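Local structure of thin, isoform D (6XG7) at residues G144-A149 with H190-S195; T197-V202 with I210-V215. The protein is a RING-finger and NHL-repeat protein that probably acts in ubiquitin transfer, this piece being its NHL-repeat beta-propeller, which probably binds partner proteins. All coordinates share one frame; numbering follows the deposited sequence.

Interaction 1 (G144-A149 with H190-S195)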
loop_
_atom_site.group_PDB
_atom_site.type_symbol
_atom_site.label_atom_id
_atom_site.label_comp_id
_atom_site.label_asym_id
_atom_site.label_seq_id
_atom_site.Cartn_x
_atom_site.Cartn_y
_atom_site.Cartn_z
ATOM N N GLY A 144 0.933 -3.354 -5.185
ATOM C CA GLY A 144 0.177 -2.239 -4.658
ATOM C C GLY A 144 -0.925 -1.797 -5.606
ATOM O O GLY A 144 -0.813 -1.899 -6.835
ATOM N N VAL A 145 -1.993 -1.267 -5.019
ATOM C CA VAL A 145 -3.116 -0.714 -5.765
ATOM C C VAL A 145 -3.653 0.492 -5.005
ATOM O O VAL A 145 -3.669 0.520 -3.772
ATOM C CB VAL A 145 -4.189 -1.798 -6.033
ATOM C CG1 VAL A 145 -4.794 -2.317 -4.740
ATOM C CG2 VAL A 145 -5.244 -1.278 -6.986
ATOM N N THR A 146 -4.056 1.516 -5.750
ATOM C CA THR A 146 -4.685 2.685 -5.152
ATOM C C THR A 146 -5.658 3.289 -6.156
ATOM O O THR A 146 -5.738 2.861 -7.312
ATOM C CB THR A 146 -3.634 3.697 -4.671
ATOM O OG1 THR A 146 -4.253 4.646 -3.792
ATOM C CG2 THR A 146 -2.983 4.412 -5.857
ATOM N N THR A 147 -6.405 4.289 -5.699
ATOM C CA THR A 147 -7.396 4.958 -6.533
ATOM C C THR A 147 -7.305 6.465 -6.342
ATOM O O THR A 147 -6.787 6.959 -5.337
ATOM C CB THR A 147 -8.840 4.490 -6.242
ATOM O OG1 THR A 147 -9.292 5.004 -4.980
ATOM C CG2 THR A 147 -8.937 2.973 -6.275
ATOM N N ASP A 148 -7.815 7.196 -7.323
ATOM C CA ASP A 148 -7.882 8.651 -7.241
ATOM C C ASP A 148 -9.318 9.132 -7.008
ATOM O O ASP A 148 -10.260 8.340 -6.883
ATOM C CB ASP A 148 -7.208 9.305 -8.448
ATOM C CG ASP A 148 -7.964 9.109 -9.752
ATOM O OD1 ASP A 148 -9.141 8.721 -9.734
ATOM O OD2 ASP A 148 -7.364 9.377 -10.816
ATOM N N ALA A 149 -9.470 10.463 -6.937
ATOM C CA ALA A 149 -10.766 11.071 -6.629
ATOM C C ALA A 149 -11.838 10.738 -7.656
ATOM O O ALA A 149 -13.027 10.817 -7.339
ATOM C CB ALA A 149 -10.641 12.596 -6.520
ATOM N N HIS A 190 6.700 -1.895 -5.548
ATOM C CA HIS A 190 5.747 -2.616 -4.715
ATOM C C HIS A 190 4.472 -1.834 -4.425
ATOM O O HIS A 190 3.388 -2.346 -4.670
ATOM C CB HIS A 190 6.386 -3.075 -3.396
ATOM C CG HIS A 190 7.270 -4.274 -3.532
ATOM N ND1 HIS A 190 8.531 -4.204 -4.073
ATOM C CD2 HIS A 190 7.070 -5.575 -3.219
ATOM C CE1 HIS A 190 9.084 -5.406 -4.067
ATOM N NE2 HIS A 190 8.217 -6.256 -3.549
ATOM N N TYR A 191 4.558 -0.645 -3.844
ATOM C CA TYR A 191 3.374 0.060 -3.387
ATOM C C TYR A 191 3.255 1.431 -4.038
ATOM O O TYR A 191 4.189 1.941 -4.671
ATOM C CB TYR A 191 3.361 0.143 -1.855
ATOM C CG TYR A 191 3.153 -1.189 -1.168
ATOM C CD1 TYR A 191 1.876 -1.674 -0.928
ATOM C CD2 TYR A 191 4.233 -1.962 -0.736
ATOM C CE1 TYR A 191 1.675 -2.885 -0.286
ATOM C CE2 TYR A 191 4.038 -3.185 -0.093
ATOM C CZ TYR A 191 2.754 -3.636 0.132
ATOM O OH TYR A 191 2.520 -4.837 0.774
ATOM N N ILE A 192 2.064 2.014 -3.889
ATOM C CA ILE A 192 1.676 3.179 -4.671
ATOM C C ILE A 192 0.642 3.999 -3.915
ATOM O O ILE A 192 -0.187 3.476 -3.166
ATOM C CB ILE A 192 1.166 2.718 -6.066
ATOM C CG1 ILE A 192 0.897 3.883 -7.015
ATOM C CG2 ILE A 192 -0.077 1.820 -5.920
ATOM C CD1 ILE A 192 0.759 3.381 -8.454
ATOM N N ALA A 193 0.665 5.306 -4.157
ATOM C CA ALA A 193 -0.309 6.237 -3.606
ATOM C C ALA A 193 -0.501 7.349 -4.625
ATOM O O ALA A 193 0.395 7.642 -5.412
ATOM C CB ALA A 193 0.158 6.821 -2.271
ATOM N N VAL A 194 -1.674 7.959 -4.623
ATOM C CA VAL A 194 -1.970 9.079 -5.509
ATOM C C VAL A 194 -2.470 10.243 -4.660
ATOM O O VAL A 194 -3.411 10.090 -3.874
ATOM C CB VAL A 194 -2.997 8.708 -6.596
ATOM C CG1 VAL A 194 -3.295 9.910 -7.478
ATOM C CG2 VAL A 194 -2.473 7.589 -7.461
ATOM N N SER A 195 -1.838 11.402 -4.823
ATOM C CA SER A 195 -2.140 12.581 -4.028
ATOM C C SER A 195 -3.341 13.352 -4.593
ATOM O O SER A 195 -3.762 13.158 -5.737
ATOM C CB SER A 195 -0.929 13.510 -4.008
ATOM O OG SER A 195 -0.708 14.038 -5.299
HETATM O O HOH W 1 -3.496 7.005 -2.587
#

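Interaction 2 (T197-V202 with I210-V215)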
loop_
_atom_site.group_PDB
_atom_site.type_symbol
_atom_site.label_atom_id
_atom_site.label_comp_id
_atom_site.label_asym_id
_atom_site.label_seq_id
_atom_site.Cartn_x
_atom_site.Cartn_y
_atom_site.Cartn_z
ATOM N N THR A 197 -3.087 16.325 -5.431
ATOM C CA THR A 197 -2.461 17.047 -6.530
ATOM C C THR A 197 -2.199 16.164 -7.748
ATOM O O THR A 197 -1.502 16.607 -8.674
ATOM C CB THR A 197 -1.159 17.685 -6.043
ATOM O OG1 THR A 197 -0.323 16.674 -5.468
ATOM C CG2 THR A 197 -1.456 18.778 -5.013
ATOM N N ASN A 198 -2.765 14.953 -7.769
ATOM C CA ASN A 198 -2.675 14.023 -8.903
ATOM C C ASN A 198 -1.236 13.657 -9.231
ATOM O O ASN A 198 -0.834 13.561 -10.395
ATOM C CB ASN A 198 -3.457 14.517 -10.107
ATOM C CG ASN A 198 -4.938 14.384 -9.882
ATOM O OD1 ASN A 198 -5.423 13.303 -9.518
ATOM N ND2 ASN A 198 -5.657 15.481 -10.021
ATOM N N ARG A 199 -0.466 13.420 -8.186
ATOM C CA ARG A 199 0.864 12.850 -8.306
ATOM C C ARG A 199 0.785 11.388 -7.898
ATOM O O ARG A 199 0.122 11.047 -6.916
ATOM C CB ARG A 199 1.848 13.607 -7.417
ATOM C CG ARG A 199 1.993 15.050 -7.839
ATOM C CD ARG A 199 2.837 15.828 -6.883
ATOM N NE ARG A 199 2.967 17.204 -7.334
ATOM C CZ ARG A 199 3.825 18.073 -6.827
ATOM N NH1 ARG A 199 4.644 17.701 -5.850
ATOM N NH2 ARG A 199 3.869 19.311 -7.304
ATOM N N VAL A 200 1.459 10.541 -8.665
ATOM C CA VAL A 200 1.500 9.103 -8.444
ATOM C C VAL A 200 2.838 8.788 -7.789
ATOM O O VAL A 200 3.903 8.978 -8.383
ATOM C CB VAL A 200 1.323 8.332 -9.757
ATOM C CG1 VAL A 200 1.326 6.845 -9.477
ATOM C CG2 VAL A 200 0.059 8.779 -10.444
ATOM N N ILE A 201 2.777 8.325 -6.548
ATOM C CA ILE A 201 3.936 8.123 -5.688
ATOM C C ILE A 201 4.193 6.625 -5.627
ATOM O O ILE A 201 3.333 5.867 -5.176
ATOM C CB ILE A 201 3.661 8.693 -4.288
ATOM C CG1 ILE A 201 3.323 10.188 -4.368
ATOM C CG2 ILE A 201 4.832 8.406 -3.359
ATOM C CD1 ILE A 201 2.430 10.640 -3.224
ATOM N N VAL A 202 5.357 6.196 -6.096
ATOM C CA VAL A 202 5.672 4.779 -6.272
ATOM C C VAL A 202 6.900 4.417 -5.448
ATOM O O VAL A 202 7.934 5.086 -5.546
ATOM C CB VAL A 202 5.913 4.449 -7.759
ATOM C CG1 VAL A 202 6.259 2.962 -7.926
ATOM C CG2 VAL A 202 4.701 4.859 -8.603
ATOM N N ILE A 210 11.744 6.561 -3.740
ATOM C CA ILE A 210 10.374 6.833 -4.149
ATOM C C ILE A 210 10.438 7.653 -5.431
ATOM O O ILE A 210 11.217 8.609 -5.538
ATOM C CB ILE A 210 9.591 7.559 -3.046
ATOM C CG1 ILE A 210 8.837 6.549 -2.153
ATOM C CG2 ILE A 210 8.511 8.440 -3.632
ATOM C CD1 ILE A 210 9.665 5.523 -1.480
ATOM N N GLN A 211 9.637 7.282 -6.412
ATOM C CA GLN A 211 9.546 8.038 -7.650
ATOM C C GLN A 211 8.148 8.610 -7.765
ATOM O O GLN A 211 7.161 7.913 -7.518
ATOM C CB GLN A 211 9.895 7.193 -8.871
ATOM C CG GLN A 211 11.387 6.982 -9.034
ATOM C CD GLN A 211 11.790 6.840 -10.477
ATOM O OE1 GLN A 211 11.486 5.837 -11.109
ATOM N NE2 GLN A 211 12.462 7.845 -11.012
ATOM N N ILE A 212 8.071 9.882 -8.135
ATOM C CA ILE A 212 6.812 10.612 -8.188
ATOM C C ILE A 212 6.582 11.030 -9.629
ATOM O O ILE A 212 7.445 11.671 -10.238
ATOM C CB ILE A 212 6.824 11.813 -7.234
ATOM C CG1 ILE A 212 7.136 11.321 -5.815
ATOM C CG2 ILE A 212 5.495 12.549 -7.271
ATOM C CD1 ILE A 212 7.090 12.404 -4.772
ATOM N N PHE A 213 5.429 10.644 -10.170
ATOM C CA PHE A 213 5.040 10.867 -11.548
ATOM C C PHE A 213 3.775 11.717 -11.583
ATOM O O PHE A 213 2.996 11.742 -10.636
ATOM C CB PHE A 213 4.670 9.545 -12.226
ATOM C CG PHE A 213 5.777 8.529 -12.289
ATOM C CD1 PHE A 213 6.005 7.662 -11.227
ATOM C CD2 PHE A 213 6.540 8.382 -13.439
ATOM C CE1 PHE A 213 6.993 6.696 -11.307
ATOM C CE2 PHE A 213 7.525 7.420 -13.515
ATOM C CZ PHE A 213 7.750 6.583 -12.446
ATOM N N ASP A 214 3.537 12.391 -12.699
ATOM C CA ASP A 214 2.182 12.892 -12.894
ATOM C C ASP A 214 1.291 11.758 -13.410
ATOM O O ASP A 214 1.765 10.667 -13.742
ATOM C CB ASP A 214 2.147 14.154 -13.766
ATOM C CG ASP A 214 2.798 13.973 -15.129
ATOM O OD1 ASP A 214 2.572 12.932 -15.779
ATOM O OD2 ASP A 214 3.506 14.912 -15.571
ATOM N N VAL A 215 -0.027 12.000 -13.424
ATOM C CA VAL A 215 -0.959 10.945 -13.807
ATOM C C VAL A 215 -0.786 10.568 -15.270
ATOM O O VAL A 215 -1.163 9.460 -15.671
ATOM C CB VAL A 215 -2.425 11.308 -13.483
ATOM C CG1 VAL A 215 -2.675 11.262 -11.976
ATOM C CG2 VAL A 215 -2.798 12.680 -14.063
#

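Interaction 1 (G144-A149 with H190-S195)
His-190 offers its backbone O to the N of Gly-144 at 2.7 Å, the one direct hydrogen bond between the two segments. Gly-144 N lies almost straight out from the carbonyl, but its hydrogen points off that line, bending the bond to 131° there. Room is scarce here: the CA atoms of Gly-144 and Tyr-191 are 4.1 Å apart, and a beta-carbon on Gly-144 would run into His-190 O and Tyr-191 CA, so glycine suits the place. The Tyr-191 ring brings CD1 to 4.1 Å from Gly-144 CA, while its hydroxyl is hydrogen-bonded to Glu-284. Ile-192 next turns toward strand 144-147. Its CG2 rests on the peptide between Gly-144 and Val-145, 3.7 Å from Gly-144 C, and both CG2 and CG1 reach the methyl of Thr-146. Ala-193 points the other way, its CA still in contact with that same methyl. Val-194 closes the row: its CG2 meets Thr-146 CG2 at 3.6 Å, and its CG1 touches the CB of Asp-148. With OG1 anti to the backbone N (chi1 -165°), the Thr-146 hydroxyl is hydrogen-bonded to a water 2.8 Å from OG1; this water accepts the N-H of Val-194, bridging the strands. The methyl, between backbone N and carbonyl carbon, lies against Ile-192 and Val-194. A beta-branched residue with one polar arm serves both needs. The two strands run nearly parallel, 9° apart, yet belong to successive NHL repeats; such side-chain packing between inner strands of adjacent blades, close to the centre of the ring, is characteristic of a beta-propeller.

Interaction 2 (T197-V202 with I210-V215)
Val-200 and Phe-213 grip each other through two backbone hydrogen bonds, Val-200 N to Phe-213 O at 2.8 Å and Phe-213 N to Val-200 O at 2.9 Å, the first almost straight at 171°. Two residues on, Val-202 and Gln-211 form a second hydrogen-bonded pair, again joined in both directions. Between them sits the non-hydrogen-bonded pair Ile-201 and Ile-212. Alpha hydrogens add weaker support: Ile-212 CA lies 3.3 Å from Val-200 O, a carbonyl that therefore receives both an N-H and a C-H.

Side chains fill the two faces of this ladder. On the face of Val-200, Val-202 and Phe-213, CG anti to the carbonyl carbon (chi1 -61°) starts the phenyl ring off on the N side of Phe-213. The ring's edge meets Val-200 O nearly in plane, and Phe-213 CE1 comes to 4.0 Å from Val-202 CG2. On the other face, Ile-201 CG1 and Ile-212 CG1 stand 4.2 Å apart, and Ile-201 CG2 packs against Ile-210 CG2 at 3.7 Å. Beta-branched valine and isoleucine favour the extended backbone and supply most of the apolar contacts on both faces.

The antiparallel pair is the beta hairpin of strands 199-204 and 209-214 within one four-stranded propeller blade. At the end near Asn-198 and Val-215 the regular ladder gives way to side-chain contact between exposed residues: Val-215 CG1 lies 3.8 Å from Asn-198 CB, and the Val-215 side chain crosses that of Val-200 at about a right angle. The CB of Arg-199 touches Ile-212 CG2, whereas the extended chain beyond it leads away from the hairpin.

Further out, Ser-195 OG bonds the N of Arg-199, and Asp-214 OD1 takes the N-H of Lys-218 in the turn toward strand 219-223. The Phe-213 ring meets Phe-176, and Val-200 is backed by Ile-192, Val-194 and Tyr-154.

How the interactions relate
The centres of the two interactions lie 9 Å apart, and interaction 1 closes in the chain before interaction 2 opens. They share the blade of residues 185-223: strand 185-194 faces the preceding blade in interaction 1, and the next strand, 199-204, pairs outward in interaction 2. The two strands are neighbours in the sheet and touch directly, with a probable hydrogen bond from Ile-201 N to Ala-193 O at 2.7 Å. Ile-192 CD1 also packs on Val-200 CG1. Interaction 1 thus joins blades around the ring near its centre, and interaction 2 builds a single blade toward the rim: one contact runs between blades and the other within a blade, the two kinds of joint from which a propeller is built.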